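Local coordinates for (r)-specific enoyl-coa hydratase (Aeromonas punctata, PDB 1IQ6), which catalyses the (R)-specific hydration of trans-2-enoyl-CoA of four to six carbons to (3R)-3-hydroxyacyl-CoA, supplying polyhydroxyalkanoate biosynthesis, at the interface of chains A and B. Coordinates in Å, arbitrary orientation; residue numbers count along the deposited sequence, not the author numbering. Chains: chain A/B, (r)-specific enoyl-coa hydratase.

The interface of chains A and B. Residues chain A 14, 16, 18, 26, 57, 59-61, 63-64; chain B 26, 29-32, 54, 56.
This two-fold homodimer interface shows how subunit pairing can brace a catalytic loop: the C-terminal end of helix 20-30 of chain B and its following loop lie against helix 55-68 of chain A. At one margin A:Lys16 and B:Glu31 meet tip to tip. The lysine chain is extended from a CG anti to the backbone N (chi1 -171°), whereas the glutamate bends at chi2 (-64°). The amino group NZ forms a 2.8 Å salt bridge with carboxylate OE1 of B:Glu31, approaching from above the carboxylate plane. The same NZ donates a 2.9 Å hydrogen bond to the backbone O of B:Leu29, also from above its plane. The rim of the A:Phe18 ring, sandwiched between A:Leu57 and A:Lys16, touches this carbonyl in plane.

In the middle, the serines pack by their carbons: CB of A:Ser60 lies 3.7 Å from CB of B:Ser30 and equally near the ring tip CZ of B:Phe26. Each hydroxyl turns back to its own helix, A:Ser60 OG to O of A:Leu57 and B:Ser30 OG to O of B:Phe26; the latter OG also accepts the backbone N-H of B:Asp32, steadying the loop.

At the other margin A:Ser63 OG, anti to its backbone N (chi1 -160°), donates a 2.6 Å bond to the anti lone pair of B:Asp32 OD2. Water 1 links that hydroxyl to the backbone N of B:Met56. B:Asp32 is the catalytic aspartate of the hydratase 2 motif, acting with B:His37. The backbone O of A:Ser63 lies 3.2 Å from B:Asp32 OD2, which may raise the carboxylate's pKa by repulsion if charged, whereas the hydroxyl likely orients the group and may lower it. B:His54, just before helix 55-68, supports the backbone O of B:Asp32 from the second shell by a nearly straight 3.0 Å bond from NE2, in its ring plane. The site thus joins central helix 55-68, wrapped by the sheet, and strand 11-17 of one MaoC-like hot-dog subunit to the active-site loop of the other.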
loop_
_atom_site.group_PDB
_atom_site.type_symbol
_atom_site.label_atom_id
_atom_site.label_comp_id
_atom_site.label_asym_id
_atom_site.label_seq_id
_atom_site.Cartn_x
_atom_site.Cartn_y
_atom_site.Cartn_z
ATOM N N LEU A 14 -14.715 -5.674 -5.585
ATOM C CA LEU A 14 -14.281 -5.659 -6.965
ATOM C C LEU A 14 -13.388 -6.869 -7.161
ATOM O O LEU A 14 -12.912 -7.473 -6.194
ATOM C CB LEU A 14 -13.526 -4.364 -7.290
ATOM C CG LEU A 14 -12.180 -4.072 -6.618
ATOM C CD1 LEU A 14 -11.091 -4.985 -7.177
ATOM C CD2 LEU A 14 -11.805 -2.620 -6.881
ATOM N N LYS A 16 -10.122 -8.341 -9.713
ATOM C CA LYS A 16 -9.116 -7.951 -10.689
ATOM C C LYS A 16 -8.036 -9.013 -10.812
ATOM O O LYS A 16 -7.629 -9.630 -9.824
ATOM C CB LYS A 16 -8.487 -6.604 -10.317
ATOM C CG LYS A 16 -7.572 -6.029 -11.399
ATOM C CD LYS A 16 -7.274 -4.554 -11.151
ATOM C CE LYS A 16 -6.540 -3.925 -12.330
ATOM N NZ LYS A 16 -6.400 -2.451 -12.177
ATOM N N PHE A 18 -4.360 -9.278 -11.869
ATOM C CA PHE A 18 -3.131 -8.554 -12.181
ATOM C C PHE A 18 -2.196 -9.407 -13.034
ATOM O O PHE A 18 -1.780 -10.492 -12.621
ATOM C CB PHE A 18 -2.411 -8.139 -10.893
ATOM C CG PHE A 18 -3.066 -6.996 -10.166
ATOM C CD1 PHE A 18 -3.543 -7.161 -8.871
ATOM C CD2 PHE A 18 -3.177 -5.745 -10.769
ATOM C CE1 PHE A 18 -4.123 -6.099 -8.182
ATOM C CE2 PHE A 18 -3.757 -4.671 -10.089
ATOM C CZ PHE A 18 -4.229 -4.851 -8.790
ATOM N N PHE A 26 3.760 -1.642 -11.482
ATOM C CA PHE A 26 3.786 -1.362 -10.053
ATOM C C PHE A 26 5.224 -1.397 -9.532
ATOM O O PHE A 26 5.590 -0.625 -8.645
ATOM C CB PHE A 26 2.940 -2.379 -9.277
ATOM C CG PHE A 26 2.852 -2.081 -7.809
ATOM C CD1 PHE A 26 2.066 -1.030 -7.346
ATOM C CD2 PHE A 26 3.606 -2.809 -6.897
ATOM C CE1 PHE A 26 2.032 -0.705 -5.990
ATOM C CE2 PHE A 26 3.583 -2.493 -5.541
ATOM C CZ PHE A 26 2.794 -1.437 -5.085
ATOM N N LEU A 57 0.473 -4.155 -4.121
ATOM C CA LEU A 57 -0.308 -3.952 -5.333
ATOM C C LEU A 57 -1.698 -4.500 -5.008
ATOM O O LEU A 57 -2.709 -3.912 -5.380
ATOM C CB LEU A 57 0.298 -4.696 -6.526
ATOM C CG LEU A 57 -0.532 -4.627 -7.816
ATOM C CD1 LEU A 57 -0.944 -3.192 -8.129
ATOM C CD2 LEU A 57 0.282 -5.214 -8.956
ATOM N N ALA A 59 -3.010 -4.639 -2.029
ATOM C CA ALA A 59 -3.581 -3.672 -1.095
ATOM C C ALA A 59 -4.076 -2.385 -1.754
ATOM O O ALA A 59 -4.955 -1.711 -1.214
ATOM C CB ALA A 59 -2.564 -3.338 -0.010
ATOM N N SER A 60 -3.516 -2.044 -2.913
ATOM C CA SER A 60 -3.922 -0.827 -3.613
ATOM C C SER A 60 -5.408 -0.859 -3.962
ATOM O O SER A 60 -6.045 0.190 -4.089
ATOM C CB SER A 60 -3.098 -0.634 -4.897
ATOM O OG SER A 60 -3.556 -1.461 -5.960
ATOM N N LEU A 61 -5.957 -2.066 -4.111
ATOM C CA LEU A 61 -7.366 -2.220 -4.445
ATOM C C LEU A 61 -8.269 -1.624 -3.371
ATOM O O LEU A 61 -9.400 -1.220 -3.659
ATOM C CB LEU A 61 -7.699 -3.700 -4.656
ATOM C CG LEU A 61 -7.000 -4.319 -5.868
ATOM C CD1 LEU A 61 -7.367 -5.792 -5.983
ATOM C CD2 LEU A 61 -7.414 -3.561 -7.125
ATOM N N SER A 63 -7.716 1.139 -1.946
ATOM C CA SER A 63 -7.818 2.553 -2.273
ATOM C C SER A 63 -8.899 2.711 -3.350
ATOM O O SER A 63 -9.673 3.664 -3.331
ATOM C CB SER A 63 -6.466 3.083 -2.765
ATOM O OG SER A 63 -6.404 4.495 -2.654
ATOM N N GLY A 64 -8.956 1.760 -4.281
ATOM C CA GLY A 64 -9.972 1.821 -5.318
ATOM C C GLY A 64 -11.372 1.704 -4.732
ATOM O O GLY A 64 -12.289 2.426 -5.125
ATOM N N PHE B 26 -0.990 4.794 -11.097
ATOM C CA PHE B 26 -1.425 4.169 -9.855
ATOM C C PHE B 26 -2.945 4.113 -9.799
ATOM O O PHE B 26 -3.516 3.143 -9.310
ATOM C CB PHE B 26 -0.911 4.924 -8.627
ATOM C CG PHE B 26 -1.250 4.239 -7.330
ATOM C CD1 PHE B 26 -0.566 3.093 -6.937
ATOM C CD2 PHE B 26 -2.288 4.710 -6.527
ATOM C CE1 PHE B 26 -0.910 2.424 -5.763
ATOM C CE2 PHE B 26 -2.640 4.050 -5.353
ATOM C CZ PHE B 26 -1.949 2.904 -4.972
ATOM N N LEU B 29 -4.032 1.110 -11.798
ATOM C CA LEU B 29 -3.745 -0.161 -11.139
ATOM C C LEU B 29 -4.638 -0.418 -9.930
ATOM O O LEU B 29 -5.130 -1.532 -9.732
ATOM C CB LEU B 29 -2.282 -0.206 -10.685
ATOM C CG LEU B 29 -1.199 -0.305 -11.761
ATOM C CD1 LEU B 29 0.151 0.030 -11.150
ATOM C CD2 LEU B 29 -1.195 -1.709 -12.351
ATOM N N SER B 30 -4.845 0.624 -9.130
ATOM C CA SER B 30 -5.641 0.534 -7.908
ATOM C C SER B 30 -7.140 0.683 -8.117
ATOM O O SER B 30 -7.929 0.298 -7.256
ATOM C CB SER B 30 -5.191 1.624 -6.930
ATOM O OG SER B 30 -5.515 2.907 -7.445
ATOM N N GLU B 31 -7.518 1.247 -9.259
ATOM C CA GLU B 31 -8.913 1.517 -9.595
ATOM C C GLU B 31 -9.415 2.719 -8.786
ATOM O O GLU B 31 -10.617 2.981 -8.732
ATOM C CB GLU B 31 -9.801 0.294 -9.323
ATOM C CG GLU B 31 -9.438 -0.936 -10.147
ATOM C CD GLU B 31 -9.635 -0.728 -11.639
ATOM O OE1 GLU B 31 -9.034 -1.493 -12.423
ATOM O OE2 GLU B 31 -10.394 0.189 -12.027
ATOM N N ASP B 32 -8.491 3.451 -8.162
ATOM C CA ASP B 32 -8.852 4.627 -7.366
ATOM C C ASP B 32 -8.708 5.913 -8.169
ATOM O O ASP B 32 -7.629 6.512 -8.223
ATOM C CB ASP B 32 -7.989 4.731 -6.101
ATOM C CG ASP B 32 -8.391 5.911 -5.217
ATOM O OD1 ASP B 32 -9.330 6.643 -5.588
ATOM O OD2 ASP B 32 -7.773 6.102 -4.147
ATOM N N HIS B 54 -1.873 9.686 -4.065
ATOM C CA HIS B 54 -2.548 8.652 -3.272
ATOM C C HIS B 54 -1.659 8.235 -2.110
ATOM O O HIS B 54 -0.483 7.937 -2.304
ATOM C CB HIS B 54 -2.792 7.382 -4.084
ATOM C CG HIS B 54 -3.660 7.567 -5.283
ATOM N ND1 HIS B 54 -3.260 8.280 -6.392
ATOM C CD2 HIS B 54 -4.878 7.056 -5.581
ATOM C CE1 HIS B 54 -4.194 8.196 -7.324
ATOM N NE2 HIS B 54 -5.185 7.459 -6.857
ATOM N N MET B 56 -1.680 5.494 -0.629
ATOM C CA MET B 56 -1.222 4.132 -0.861
ATOM C C MET B 56 -0.110 4.038 -1.913
ATOM O O MET B 56 0.583 3.024 -2.002
ATOM C CB MET B 56 -2.400 3.218 -1.210
ATOM C CG MET B 56 -3.283 2.861 -0.002
ATOM S SD MET B 56 -2.432 1.966 1.350
ATOM C CE MET B 56 -2.533 0.293 0.714
HETATM O O HOH W 1 -4.477 5.977 -1.414
#